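Local coordinates for conserved hypothetical protein (Agrobacterium tumefaciens, PDB 2FEX) that is of unknown function but belongs to the DJ-1/PfpI family, built on the alpha/beta fold of the glutaminase I-like clan, at residues M1-I6 with E31-T36; I6-D11 with V68-L73; L59-I64 with R91-L96; D115-G120 with V145-V150. All coordinates share one frame; numbering follows the deposited sequence. Where two conformers were deposited one is given.

All four contacts belong to or border the central, largely parallel sheet. Contacts 1 and 2 share Ile-6 and strand 3-7, which runs between strands 31-36 and 66-69; their centres lie about 13 Å apart. Contact 3 sits at the end where strands 66-69 and 96-100 begin, about 11 Å from contact 1 between centres, and Ile-64 packs on Arg-3 and Ala-5. Contact 4 lies at the far edge of the sheet, on strand 145-147, about 21 Å from contact 1 between centres. Arg-91 NH1 of contact 3 reaches Gly-148 O of contact 4 at 2.8 Å. A pattern consistent with a nucleophile elbow (Gly-99, Cys-101, Ala-103) is touched by Ile-69 of contact 2; Val-150 of contact 4 lies near it.

Contact 1 of 4, residues M1-I6 with E31-T36; sequences MTRIAI and EIVHAT
Arg-3 and Glu-31 run side by side from neighbouring parallel strands, pointing the same way. From the root outward, Arg-3 CB lies 4.0 Å from Glu-31 O, and Arg-3 CG rests 3.7 Å from Glu-31 CB. Arg-3 CD is 3.4 Å from Glu-31 OE1. The chain then bends at chi3 (98°), which sets NE 2.8 Å from that same Glu-31 OE1. At the tip Arg-3 NH2 forms a salt bridge with Glu-31 OE2 at 2.7 Å; the carboxylate lies at the guanidinium edge, its plane turned 51° from the guanidinium plane, and OE2 is approached from above the carboxylate plane. Val-33 CG2 sits over one guanidinium face, offset toward the rim. Both charged residues are modelled in two conformers, so the pairing describes one state of each.

On the other side of the sheet, Ile-6 CD1 packs 3.8 Å from Ile-32 CG2, and Ile-6 CB lies 3.7 Å from His-34 CD2. Helix 18-27 covers this side through Ala-21 and Arg-25, while Gly-46 of the second subunit packs on Ile-32 and His-34. Between the two layers, five backbone hydrogen bonds run alternately from one strand to the other, starting at Thr-2 O with Glu-31 N and ending at Ile-6 O with Ala-35 N. This is the parallel pairing of a beta-alpha-beta unit: strand 3-7, helix 18-27 and strand 31-36.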
loop_
_atom_site.group_PDB
_atom_site.type_symbol
_atom_site.label_atom_id
_atom_site.label_comp_id
_atom_site.label_asym_id
_atom_site.label_seq_id
_atom_site.Cartn_x
_atom_site.Cartn_y
_atom_site.Cartn_z
HETATM N N MSE A 1 -23.292 -5.498 -8.953
HETATM C CA MSE A 1 -21.835 -5.819 -8.982
HETATM C C MSE A 1 -21.041 -4.613 -9.509
HETATM O O MSE A 1 -21.359 -4.056 -10.572
HETATM C CB MSE A 1 -21.553 -7.070 -9.830
HETATM C CG MSE A 1 -20.047 -7.482 -9.890
HETATM SE SE MSE A 1 -19.310 -8.046 -8.110
HETATM C CE MSE A 1 -21.033 -8.847 -7.218
ATOM N N THR A 2 -20.054 -4.187 -8.733
ATOM C CA THR A 2 -19.198 -3.094 -9.126
ATOM C C THR A 2 -17.835 -3.720 -9.431
ATOM O O THR A 2 -17.383 -4.584 -8.682
ATOM C CB THR A 2 -19.039 -2.051 -7.991
ATOM O OG1 THR A 2 -20.319 -1.453 -7.718
ATOM C CG2 THR A 2 -18.071 -0.993 -8.361
ATOM N N ARG A 3 -17.201 -3.265 -10.517
ATOM C CA ARG A 3 -15.886 -3.779 -10.896
ATOM C C ARG A 3 -14.965 -2.605 -11.181
ATOM O O ARG A 3 -15.363 -1.652 -11.865
ATOM C CB ARG A 3 -15.968 -4.629 -12.167
ATOM C CG ARG A 3 -16.670 -5.976 -12.068
ATOM C CD ARG A 3 -16.605 -6.682 -13.466
ATOM N NE ARG A 3 -15.535 -7.672 -13.581
ATOM C CZ ARG A 3 -14.920 -8.021 -14.710
ATOM N NH1 ARG A 3 -15.232 -7.442 -15.874
ATOM N NH2 ARG A 3 -13.968 -8.955 -14.679
ATOM N N ILE A 4 -13.734 -2.672 -10.651
ATOM C CA ILE A 4 -12.819 -1.559 -10.806
ATOM C C ILE A 4 -11.586 -2.147 -11.456
ATOM O O ILE A 4 -11.052 -3.148 -10.952
ATOM C CB ILE A 4 -12.416 -0.963 -9.433
ATOM C CG1 ILE A 4 -13.679 -0.348 -8.716
ATOM C CG2 ILE A 4 -11.247 0.075 -9.567
ATOM C CD1 ILE A 4 -13.335 0.241 -7.277
ATOM N N ALA A 5 -11.090 -1.510 -12.512
ATOM C CA ALA A 5 -9.825 -1.897 -13.127
ATOM C C ALA A 5 -8.722 -1.023 -12.532
ATOM O O ALA A 5 -8.846 0.229 -12.458
ATOM C CB ALA A 5 -9.883 -1.648 -14.646
ATOM N N ILE A 6 -7.632 -1.673 -12.160
ATOM C CA ILE A 6 -6.478 -0.950 -11.621
ATOM C C ILE A 6 -5.338 -1.178 -12.612
ATOM O O ILE A 6 -4.907 -2.326 -12.858
ATOM C CB ILE A 6 -6.094 -1.442 -10.194
ATOM C CG1 ILE A 6 -7.307 -1.075 -9.274
ATOM C CG2 ILE A 6 -4.761 -0.745 -9.793
ATOM C CD1 ILE A 6 -7.037 -1.410 -7.822
ATOM N N GLU A 31 -15.331 -6.267 -7.314
ATOM C CA GLU A 31 -14.387 -7.107 -8.047
ATOM C C GLU A 31 -13.256 -6.213 -8.557
ATOM O O GLU A 31 -13.523 -5.155 -9.102
ATOM C CB GLU A 31 -15.055 -7.784 -9.245
ATOM C CG GLU A 31 -14.160 -8.805 -9.935
ATOM C CD GLU A 31 -14.757 -9.325 -11.226
ATOM O OE1 GLU A 31 -16.016 -9.274 -11.373
ATOM O OE2 GLU A 31 -13.954 -9.757 -12.081
ATOM N N ILE A 32 -12.025 -6.639 -8.342
ATOM C CA ILE A 32 -10.865 -5.837 -8.790
ATOM C C ILE A 32 -10.226 -6.582 -9.929
ATOM O O ILE A 32 -9.905 -7.810 -9.777
ATOM C CB ILE A 32 -9.822 -5.637 -7.636
ATOM C CG1 ILE A 32 -10.455 -4.970 -6.418
ATOM C CG2 ILE A 32 -8.642 -4.795 -8.104
ATOM C CD1 ILE A 32 -10.894 -3.524 -6.686
ATOM N N VAL A 33 -10.020 -5.869 -11.035
ATOM C CA VAL A 33 -9.283 -6.402 -12.179
ATOM C C VAL A 33 -7.951 -5.646 -12.253
ATOM O O VAL A 33 -7.943 -4.454 -12.477
ATOM C CB VAL A 33 -10.066 -6.147 -13.487
ATOM C CG1 VAL A 33 -9.284 -6.650 -14.731
ATOM C CG2 VAL A 33 -11.477 -6.815 -13.372
ATOM N N HIS A 34 -6.834 -6.360 -12.122
ATOM C CA HIS A 34 -5.541 -5.719 -12.265
ATOM C C HIS A 34 -5.060 -5.957 -13.702
ATOM O O HIS A 34 -5.150 -7.083 -14.216
ATOM C CB HIS A 34 -4.500 -6.302 -11.275
ATOM C CG HIS A 34 -4.670 -5.746 -9.895
ATOM N ND1 HIS A 34 -5.315 -6.459 -8.909
ATOM C CD2 HIS A 34 -4.292 -4.568 -9.346
ATOM C CE1 HIS A 34 -5.350 -5.725 -7.806
ATOM N NE2 HIS A 34 -4.736 -4.572 -8.037
ATOM N N ALA A 35 -4.538 -4.908 -14.294
ATOM C CA ALA A 35 -4.027 -4.960 -15.681
ATOM C C ALA A 35 -2.638 -4.348 -15.800
ATOM O O ALA A 35 -2.272 -3.477 -15.015
ATOM C CB ALA A 35 -5.041 -4.213 -16.627
ATOM N N THR A 36 -1.841 -4.818 -16.770
ATOM C CA THR A 36 -0.561 -4.180 -17.105
ATOM C C THR A 36 -0.640 -3.903 -18.626
ATOM O O THR A 36 -1.470 -4.486 -19.355
ATOM C CB THR A 36 0.641 -5.111 -16.795
ATOM O OG1 THR A 36 0.476 -6.345 -17.592
ATOM C CG2 THR A 36 0.721 -5.451 -15.277
#

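Contact 2 of 4, residues I6-D11 with V68-L73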
loop_
_atom_site.group_PDB
_atom_site.type_symbol
_atom_site.label_atom_id
_atom_site.label_comp_id
_atom_site.label_asym_id
_atom_site.label_seq_id
_atom_site.Cartn_x
_atom_site.Cartn_y
_atom_site.Cartn_z
ATOM N N ILE A 6 -7.632 -1.673 -12.160
ATOM C CA ILE A 6 -6.478 -0.950 -11.621
ATOM C C ILE A 6 -5.338 -1.178 -12.612
ATOM O O ILE A 6 -4.907 -2.326 -12.858
ATOM C CB ILE A 6 -6.094 -1.442 -10.194
ATOM C CG1 ILE A 6 -7.307 -1.075 -9.274
ATOM C CG2 ILE A 6 -4.761 -0.745 -9.793
ATOM C CD1 ILE A 6 -7.037 -1.410 -7.822
ATOM N N ALA A 7 -4.891 -0.080 -13.226
ATOM C CA ALA A 7 -3.916 -0.173 -14.316
ATOM C C ALA A 7 -2.506 -0.049 -13.729
ATOM O O ALA A 7 -1.991 1.071 -13.534
ATOM C CB ALA A 7 -4.165 0.977 -15.374
ATOM N N LEU A 8 -1.904 -1.204 -13.457
ATOM C CA LEU A 8 -0.517 -1.273 -12.962
ATOM C C LEU A 8 0.478 -1.056 -14.083
ATOM O O LEU A 8 0.134 -1.043 -15.294
ATOM C CB LEU A 8 -0.268 -2.696 -12.365
ATOM C CG LEU A 8 -1.212 -3.098 -11.202
ATOM C CD1 LEU A 8 -0.911 -4.568 -10.747
ATOM C CD2 LEU A 8 -1.176 -2.064 -9.971
ATOM N N ALA A 9 1.731 -0.913 -13.675
ATOM C CA ALA A 9 2.838 -0.781 -14.632
ATOM C C ALA A 9 4.072 -1.102 -13.873
ATOM O O ALA A 9 4.082 -1.142 -12.605
ATOM C CB ALA A 9 2.874 0.653 -15.162
ATOM N N GLN A 10 5.150 -1.289 -14.618
ATOM C CA GLN A 10 6.463 -1.467 -13.995
ATOM C C GLN A 10 6.726 -0.289 -13.056
ATOM O O GLN A 10 6.449 0.875 -13.418
ATOM C CB GLN A 10 7.533 -1.535 -15.085
ATOM C CG GLN A 10 7.456 -2.833 -15.889
ATOM C CD GLN A 10 7.935 -4.084 -15.127
ATOM O OE1 GLN A 10 8.265 -4.043 -13.927
ATOM N NE2 GLN A 10 8.034 -5.199 -15.868
ATOM N N ASP A 11 7.245 -0.598 -11.866
ATOM C CA ASP A 11 7.632 0.420 -10.873
ATOM C C ASP A 11 6.411 1.194 -10.385
ATOM O O ASP A 11 6.517 2.340 -9.975
ATOM C CB ASP A 11 8.681 1.391 -11.471
ATOM C CG ASP A 11 9.977 0.702 -11.784
ATOM O OD1 ASP A 11 10.465 -0.056 -10.927
ATOM O OD2 ASP A 11 10.459 0.934 -12.882
ATOM N N VAL A 68 -8.701 2.993 -12.511
ATOM C CA VAL A 68 -7.885 3.636 -11.450
ATOM C C VAL A 68 -6.435 3.426 -11.814
ATOM O O VAL A 68 -6.016 2.283 -12.048
ATOM C CB VAL A 68 -8.168 3.004 -10.071
ATOM C CG1 VAL A 68 -7.209 3.561 -9.013
ATOM C CG2 VAL A 68 -9.634 3.274 -9.678
ATOM N N ILE A 69 -5.701 4.531 -11.919
ATOM C CA ILE A 69 -4.308 4.483 -12.406
ATOM C C ILE A 69 -3.349 4.951 -11.291
ATOM O O ILE A 69 -3.280 6.150 -10.998
ATOM C CB ILE A 69 -4.135 5.303 -13.707
ATOM C CG1 ILE A 69 -5.241 4.987 -14.709
ATOM C CG2 ILE A 69 -2.735 5.062 -14.263
ATOM C CD1 ILE A 69 -5.156 5.915 -15.938
ATOM N N PRO A 70 -2.614 4.012 -10.638
ATOM C CA PRO A 70 -1.626 4.454 -9.640
ATOM C C PRO A 70 -0.402 5.102 -10.326
ATOM O O PRO A 70 -0.085 4.820 -11.526
ATOM C CB PRO A 70 -1.132 3.145 -8.952
ATOM C CG PRO A 70 -1.404 2.055 -10.072
ATOM C CD PRO A 70 -2.708 2.544 -10.776
ATOM N N GLY A 71 0.322 5.931 -9.584
ATOM C CA GLY A 71 1.584 6.441 -10.080
ATOM C C GLY A 71 2.725 5.466 -9.916
ATOM O O GLY A 71 2.492 4.236 -9.763
ATOM N N GLY A 72 3.963 6.003 -9.968
ATOM C CA GLY A 72 5.117 5.100 -9.966
ATOM C C GLY A 72 6.162 5.695 -10.888
ATOM O O GLY A 72 6.011 6.868 -11.300
ATOM N N LEU A 73 7.209 4.921 -11.177
ATOM C CA LEU A 73 8.415 5.578 -11.782
ATOM C C LEU A 73 8.467 5.505 -13.300
ATOM O O LEU A 73 9.440 5.994 -13.924
ATOM C CB LEU A 73 9.659 4.887 -11.255
ATOM C CG LEU A 73 9.818 4.952 -9.745
ATOM C CD1 LEU A 73 11.088 4.200 -9.303
ATOM C CD2 LEU A 73 9.823 6.392 -9.163
HETATM O O HOH W 1 -0.014 2.892 -13.561
#
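Ala-7 N donates to Val-68 O at 2.9 Å, a backbone hydrogen bond between the parallel strands near the point where both leave the sheet. Beyond it the chains separate, and a second bond rejoins them: Leu-73 N reaches Asp-11 O at 2.9 Å from above the carbonyl plane, 40° out of it. One water spans the interval, hydrogen-bonded to Ala-7 O and to Pro-70 O.

Two carbons come close to carbonyl oxygens: Pro-70 CD lies 3.2 Å from Ala-7 O, and Gly-72 CA passes 3.1 Å from Asp-11 O.

The apolar contacts centre on the Pro-70 ring. Its CD approaches Ile-6 CG2 to 4.0 Å, the isoleucine crossing the ring at about a right angle. Leu-8 CD2 meets Pro-70 CG at 4.1 Å. Farther on, Asp-11 CB and Leu-73 CB touch at 3.6 Å.

The two segments continue adjacent strands 3-7 and 66-69 into loops at their carboxyl ends. Helix 18-27 covers one side, with Ala-21 against Ile-6 and Leu-20 against Val-68; on the other, Ile-69 packs on Ala-103 and Leu-107 of helix 102-109. Glu-16 accepts from Gly-71 N, and the second subunit brings Leu-48 onto Leu-8 and Ser-26 onto Leu-73.

Contact 3 of 4, residues L59-I64 with R91-L96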
loop_
_atom_site.group_PDB
_atom_site.type_symbol
_atom_site.label_atom_id
_atom_site.label_comp_id
_atom_site.label_asym_id
_atom_site.label_seq_id
_atom_site.Cartn_x
_atom_site.Cartn_y
_atom_site.Cartn_z
ATOM N N LEU A 59 -9.301 -4.210 -21.429
ATOM C CA LEU A 59 -10.227 -3.598 -20.473
ATOM C C LEU A 59 -11.409 -2.987 -21.248
ATOM O O LEU A 59 -11.201 -2.109 -22.121
ATOM C CB LEU A 59 -9.499 -2.504 -19.676
ATOM C CG LEU A 59 -8.356 -3.002 -18.791
ATOM C CD1 LEU A 59 -7.689 -1.792 -18.138
ATOM C CD2 LEU A 59 -8.943 -3.949 -17.645
ATOM N N ASP A 60 -12.632 -3.426 -20.932
ATOM C CA ASP A 60 -13.797 -2.977 -21.676
ATOM C C ASP A 60 -14.741 -2.255 -20.686
ATOM O O ASP A 60 -15.211 -2.862 -19.711
ATOM C CB ASP A 60 -14.453 -4.190 -22.320
ATOM C CG ASP A 60 -15.559 -3.821 -23.249
ATOM O OD1 ASP A 60 -16.138 -2.723 -23.049
ATOM O OD2 ASP A 60 -15.870 -4.662 -24.148
ATOM N N PRO A 61 -14.981 -0.968 -20.926
ATOM C CA PRO A 61 -15.821 -0.193 -19.984
ATOM C C PRO A 61 -17.286 -0.653 -19.961
ATOM O O PRO A 61 -18.038 -0.271 -19.062
ATOM C CB PRO A 61 -15.651 1.259 -20.462
ATOM C CG PRO A 61 -15.477 1.084 -21.988
ATOM C CD PRO A 61 -14.540 -0.132 -22.053
ATOM N N VAL A 62 -17.730 -1.483 -20.918
ATOM C CA VAL A 62 -19.084 -2.025 -20.847
ATOM C C VAL A 62 -19.269 -2.757 -19.508
ATOM O O VAL A 62 -20.343 -2.696 -18.912
ATOM C CB VAL A 62 -19.383 -2.931 -22.093
ATOM C CG1 VAL A 62 -20.692 -3.706 -21.940
ATOM C CG2 VAL A 62 -19.392 -2.077 -23.327
ATOM N N ASP A 63 -18.187 -3.398 -19.026
ATOM C CA ASP A 63 -18.152 -4.341 -17.941
ATOM C C ASP A 63 -17.446 -3.783 -16.669
ATOM O O ASP A 63 -17.426 -4.409 -15.619
ATOM C CB ASP A 63 -17.410 -5.579 -18.481
ATOM C CG ASP A 63 -18.028 -6.114 -19.781
ATOM O OD1 ASP A 63 -19.274 -5.992 -19.958
ATOM O OD2 ASP A 63 -17.266 -6.634 -20.641
ATOM N N ILE A 64 -16.822 -2.622 -16.806
ATOM C CA ILE A 64 -15.951 -2.115 -15.716
ATOM C C ILE A 64 -16.417 -0.702 -15.367
ATOM O O ILE A 64 -16.516 0.141 -16.234
ATOM C CB ILE A 64 -14.497 -2.125 -16.142
ATOM C CG1 ILE A 64 -14.048 -3.598 -16.445
ATOM C CG2 ILE A 64 -13.606 -1.353 -15.095
ATOM C CD1 ILE A 64 -12.651 -3.660 -17.040
ATOM N N ARG A 91 -13.851 7.204 -20.601
ATOM C CA ARG A 91 -14.560 8.502 -20.497
ATOM C C ARG A 91 -15.766 8.540 -21.417
ATOM O O ARG A 91 -16.833 9.118 -21.063
ATOM C CB ARG A 91 -13.625 9.674 -20.820
ATOM C CG ARG A 91 -12.641 9.889 -19.716
ATOM C CD ARG A 91 -13.343 10.606 -18.575
ATOM N NE ARG A 91 -13.628 11.977 -18.996
ATOM C CZ ARG A 91 -14.415 12.832 -18.354
ATOM N NH1 ARG A 91 -15.089 12.460 -17.261
ATOM N NH2 ARG A 91 -14.531 14.067 -18.833
ATOM N N ASP A 92 -15.627 7.949 -22.604
ATOM C CA ASP A 92 -16.738 7.983 -23.577
ATOM C C ASP A 92 -17.945 7.181 -23.064
ATOM O O ASP A 92 -19.044 7.421 -23.506
ATOM C CB ASP A 92 -16.305 7.484 -24.962
ATOM C CG ASP A 92 -15.488 8.501 -25.731
ATOM O OD1 ASP A 92 -15.340 9.666 -25.275
ATOM O OD2 ASP A 92 -14.955 8.119 -26.800
ATOM N N ARG A 93 -17.722 6.247 -22.141
ATOM C CA ARG A 93 -18.751 5.407 -21.530
ATOM C C ARG A 93 -19.194 6.019 -20.194
ATOM O O ARG A 93 -19.908 5.364 -19.422
ATOM C CB ARG A 93 -18.191 3.969 -21.356
ATOM C CG ARG A 93 -19.083 2.928 -20.675
ATOM C CD ARG A 93 -20.369 2.556 -21.452
ATOM N NE ARG A 93 -21.335 1.851 -20.594
ATOM C CZ ARG A 93 -21.950 2.402 -19.544
ATOM N NH1 ARG A 93 -21.708 3.652 -19.200
ATOM N NH2 ARG A 93 -22.806 1.705 -18.813
ATOM N N ASP A 94 -18.739 7.236 -19.922
ATOM C CA ASP A 94 -19.045 7.933 -18.670
ATOM C C ASP A 94 -18.631 7.115 -17.448
ATOM O O ASP A 94 -19.320 7.131 -16.400
ATOM C CB ASP A 94 -20.560 8.289 -18.606
ATOM C CG ASP A 94 -20.945 9.402 -19.614
ATOM O OD1 ASP A 94 -20.142 10.368 -19.791
ATOM O OD2 ASP A 94 -22.061 9.337 -20.197
ATOM N N ARG A 95 -17.500 6.393 -17.564
ATOM C CA ARG A 95 -16.962 5.721 -16.398
ATOM C C ARG A 95 -15.973 6.622 -15.665
ATOM O O ARG A 95 -15.177 7.345 -16.289
ATOM C CB ARG A 95 -16.199 4.429 -16.774
ATOM C CG ARG A 95 -16.995 3.414 -17.546
ATOM C CD ARG A 95 -18.266 3.046 -16.786
ATOM N NE ARG A 95 -18.812 1.836 -17.353
ATOM C CZ ARG A 95 -19.956 1.307 -16.953
ATOM N NH1 ARG A 95 -20.691 1.921 -16.001
ATOM N NH2 ARG A 95 -20.393 0.194 -17.523
ATOM N N LEU A 96 -15.979 6.486 -14.338
ATOM C CA LEU A 96 -14.984 7.148 -13.484
ATOM C C LEU A 96 -13.564 6.850 -13.965
ATOM O O LEU A 96 -13.254 5.683 -14.223
ATOM C CB LEU A 96 -15.111 6.570 -12.055
ATOM C CG LEU A 96 -14.059 6.985 -11.032
ATOM C CD1 LEU A 96 -14.130 8.532 -10.885
ATOM C CD2 LEU A 96 -14.384 6.308 -9.679
#
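The Arg-95 guanidinium meets Pro-61 O at its edge, in the plane of the group, with Val-62 O near the same edge. Over one face lies the backbone carbon of Ile-64. Over the opposite face, Arg-93 CZ stands 3.3 Å above the centre of the Arg-95 group; Arg-93 is modelled in two conformers, so this approach of two like charges holds for one of them.

The two arginines flank Asp-94, the C-prime residue (positive phi) of the Schellman motif that ends helix 84-92, with Asp-94 N bonded to Arg-91 O and Arg-95 N to Phe-90 O. From there the chain enters strand 96-100, so the contact joins a helix end to the loop that leads into neighbouring strand 66-69.

The grip on Pro-61 is side-on, with two nitrogens on one oxygen. Arg-95 NE donates to Pro-61 O at 2.8 Å (146°), and Arg-95 NH2 donates to that same Pro-61 O at 2.9 Å (142°). A bend at chi2 (-56°) turns Arg-95 CD toward the loop, where it lies 3.4 Å from Ile-64 O.

Pro-61 also has an apolar contact, its CB lying 3.8 Å from Arg-93 CB as the two side chains pass obliquely. Phe-90 of the helix packs against Pro-61, Ile-64 and the Arg-95 side chain; Asp-65 offers Arg-95 a weak, long ion pair. The loop is itself shaped by an Asx turn, in which Val-62 N donates to Asp-60 OD1 at 2.9 Å.

Contact 4 of 4, residues D115-G120 with V145-V150; sequences DVAHTG and VSDGGV
Ala-117 N donates to Asp-147 OD2 at 2.9 Å, a nearly straight bond (168°) that meets the carboxylate oxygen on its anti side. Asp-147 opens a type I' beta turn, Asp-147 to Val-150, which joins antiparallel strands 145-147 and 150-153 in a beta-hairpin at the edge of the sheet; segment 115-120 runs alongside strand 145-147, in the opposite direction.

Around the polar bond the contacts are mostly apolar. Val-116 CG1, anti to its carbonyl carbon (chi1 -66°), comes 3.9 Å from Gly-148 CA in the turn, while Val-116 CG2 lies 4.1 Å from Val-150 CB, the two valines crossing at about a right angle. Val-145 divides its branches: CG1 touches Ala-117 O at 3.5 Å, and CG2 meets Thr-119 CG2 at 3.8 Å. A water donates to both Ala-117 O and Val-150 O, linking two acceptors that cannot bond each other.

Farther out, the turn is closed by reciprocal backbone bonds between Asp-147 and Val-150, and Arg-91 holds Gly-148 O through NH1. Thr-119 OG1 bonds to Arg-139 O, and Thr-119 N to Thr-152 OG1 of strand 150-153. His-118 CB points away from the hairpin; the ring's NE2 is hydrogen-bonded to Tyr-132 OH. The other ring nitrogen steadies the local backbone: His-118 ND1 donates to Val-116 O at 2.8 Å, close to the ring plane.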
loop_
_atom_site.group_PDB
_atom_site.type_symbol
_atom_site.label_atom_id
_atom_site.label_comp_id
_atom_site.label_asym_id
_atom_site.label_seq_id
_atom_site.Cartn_x
_atom_site.Cartn_y
_atom_site.Cartn_z
ATOM N N ASP A 115 -11.244 20.550 -18.273
ATOM C CA ASP A 115 -12.596 20.998 -18.038
ATOM C C ASP A 115 -13.148 20.636 -16.642
ATOM O O ASP A 115 -14.338 20.803 -16.400
ATOM C CB ASP A 115 -13.474 20.297 -19.099
ATOM C CG ASP A 115 -13.391 18.730 -19.032
ATOM O OD1 ASP A 115 -12.315 18.083 -18.712
ATOM O OD2 ASP A 115 -14.451 18.118 -19.331
ATOM N N VAL A 116 -12.321 20.045 -15.781
ATOM C CA VAL A 116 -12.776 19.610 -14.463
ATOM C C VAL A 116 -11.824 20.069 -13.391
ATOM O O VAL A 116 -10.613 20.197 -13.636
ATOM C CB VAL A 116 -12.930 18.069 -14.363
ATOM C CG1 VAL A 116 -14.077 17.617 -15.309
ATOM C CG2 VAL A 116 -11.602 17.353 -14.690
ATOM N N ALA A 117 -12.364 20.253 -12.190
ATOM C CA ALA A 117 -11.532 20.554 -11.026
ATOM C C ALA A 117 -10.662 19.314 -10.766
ATOM O O ALA A 117 -11.120 18.171 -10.952
ATOM C CB ALA A 117 -12.398 20.892 -9.807
ATOM N N HIS A 118 -9.407 19.547 -10.367
ATOM C CA HIS A 118 -8.455 18.420 -10.173
ATOM C C HIS A 118 -7.267 18.904 -9.341
ATOM O O HIS A 118 -7.148 20.092 -9.041
ATOM C CB HIS A 118 -7.939 17.940 -11.524
ATOM C CG HIS A 118 -7.231 19.022 -12.303
ATOM N ND1 HIS A 118 -7.879 19.864 -13.189
ATOM C CD2 HIS A 118 -5.941 19.428 -12.265
ATOM C CE1 HIS A 118 -7.021 20.769 -13.643
ATOM N NE2 HIS A 118 -5.837 20.534 -13.087
ATOM N N THR A 119 -6.407 17.960 -8.954
ATOM C CA THR A 119 -5.173 18.306 -8.295
ATOM C C THR A 119 -4.104 17.309 -8.805
ATOM O O THR A 119 -4.295 16.641 -9.850
ATOM C CB THR A 119 -5.316 18.302 -6.756
ATOM O OG1 THR A 119 -4.154 18.891 -6.127
ATOM C CG2 THR A 119 -5.588 16.860 -6.219
ATOM N N GLY A 120 -2.965 17.306 -8.125
ATOM C CA GLY A 120 -1.821 16.488 -8.602
ATOM C C GLY A 120 -0.712 16.648 -7.585
ATOM O O GLY A 120 -0.905 17.209 -6.456
ATOM N N VAL A 145 -9.221 15.349 -5.237
ATOM C CA VAL A 145 -10.320 16.104 -5.823
ATOM C C VAL A 145 -11.157 15.183 -6.723
ATOM O O VAL A 145 -10.622 14.282 -7.419
ATOM C CB VAL A 145 -9.760 17.256 -6.624
ATOM C CG1 VAL A 145 -10.872 17.986 -7.485
ATOM C CG2 VAL A 145 -9.073 18.256 -5.723
ATOM N N SER A 146 -12.470 15.374 -6.647
ATOM C CA SER A 146 -13.399 14.659 -7.533
ATOM C C SER A 146 -14.317 15.652 -8.240
ATOM O O SER A 146 -15.057 16.427 -7.570
ATOM C CB SER A 146 -14.243 13.687 -6.720
ATOM O OG SER A 146 -15.091 12.964 -7.596
ATOM N N ASP A 147 -14.342 15.587 -9.559
ATOM C CA ASP A 147 -15.217 16.468 -10.335
ATOM C C ASP A 147 -15.416 15.876 -11.736
ATOM O O ASP A 147 -14.470 15.379 -12.365
ATOM C CB ASP A 147 -14.589 17.855 -10.471
ATOM C CG ASP A 147 -15.559 18.889 -11.043
ATOM O OD1 ASP A 147 -16.766 18.879 -10.656
ATOM O OD2 ASP A 147 -15.142 19.687 -11.891
ATOM N N GLY A 148 -16.646 15.947 -12.240
ATOM C CA GLY A 148 -16.926 15.539 -13.610
ATOM C C GLY A 148 -16.563 14.099 -13.946
ATOM O O GLY A 148 -16.299 13.803 -15.110
ATOM N N GLY A 149 -16.583 13.225 -12.939
ATOM C CA GLY A 149 -16.217 11.793 -13.136
ATOM C C GLY A 149 -14.731 11.544 -13.211
ATOM O O GLY A 149 -14.291 10.491 -13.689
ATOM N N VAL A 150 -13.930 12.502 -12.737
ATOM C CA VAL A 150 -12.488 12.326 -12.704
ATOM C C VAL A 150 -12.015 12.589 -11.274
ATOM O O VAL A 150 -12.307 13.631 -10.666
ATOM C CB VAL A 150 -11.806 13.363 -13.670
ATOM C CG1 VAL A 150 -10.250 13.308 -13.557
ATOM C CG2 VAL A 150 -12.257 13.110 -15.126
HETATM O O HOH W 2 -10.152 15.547 -10.506
#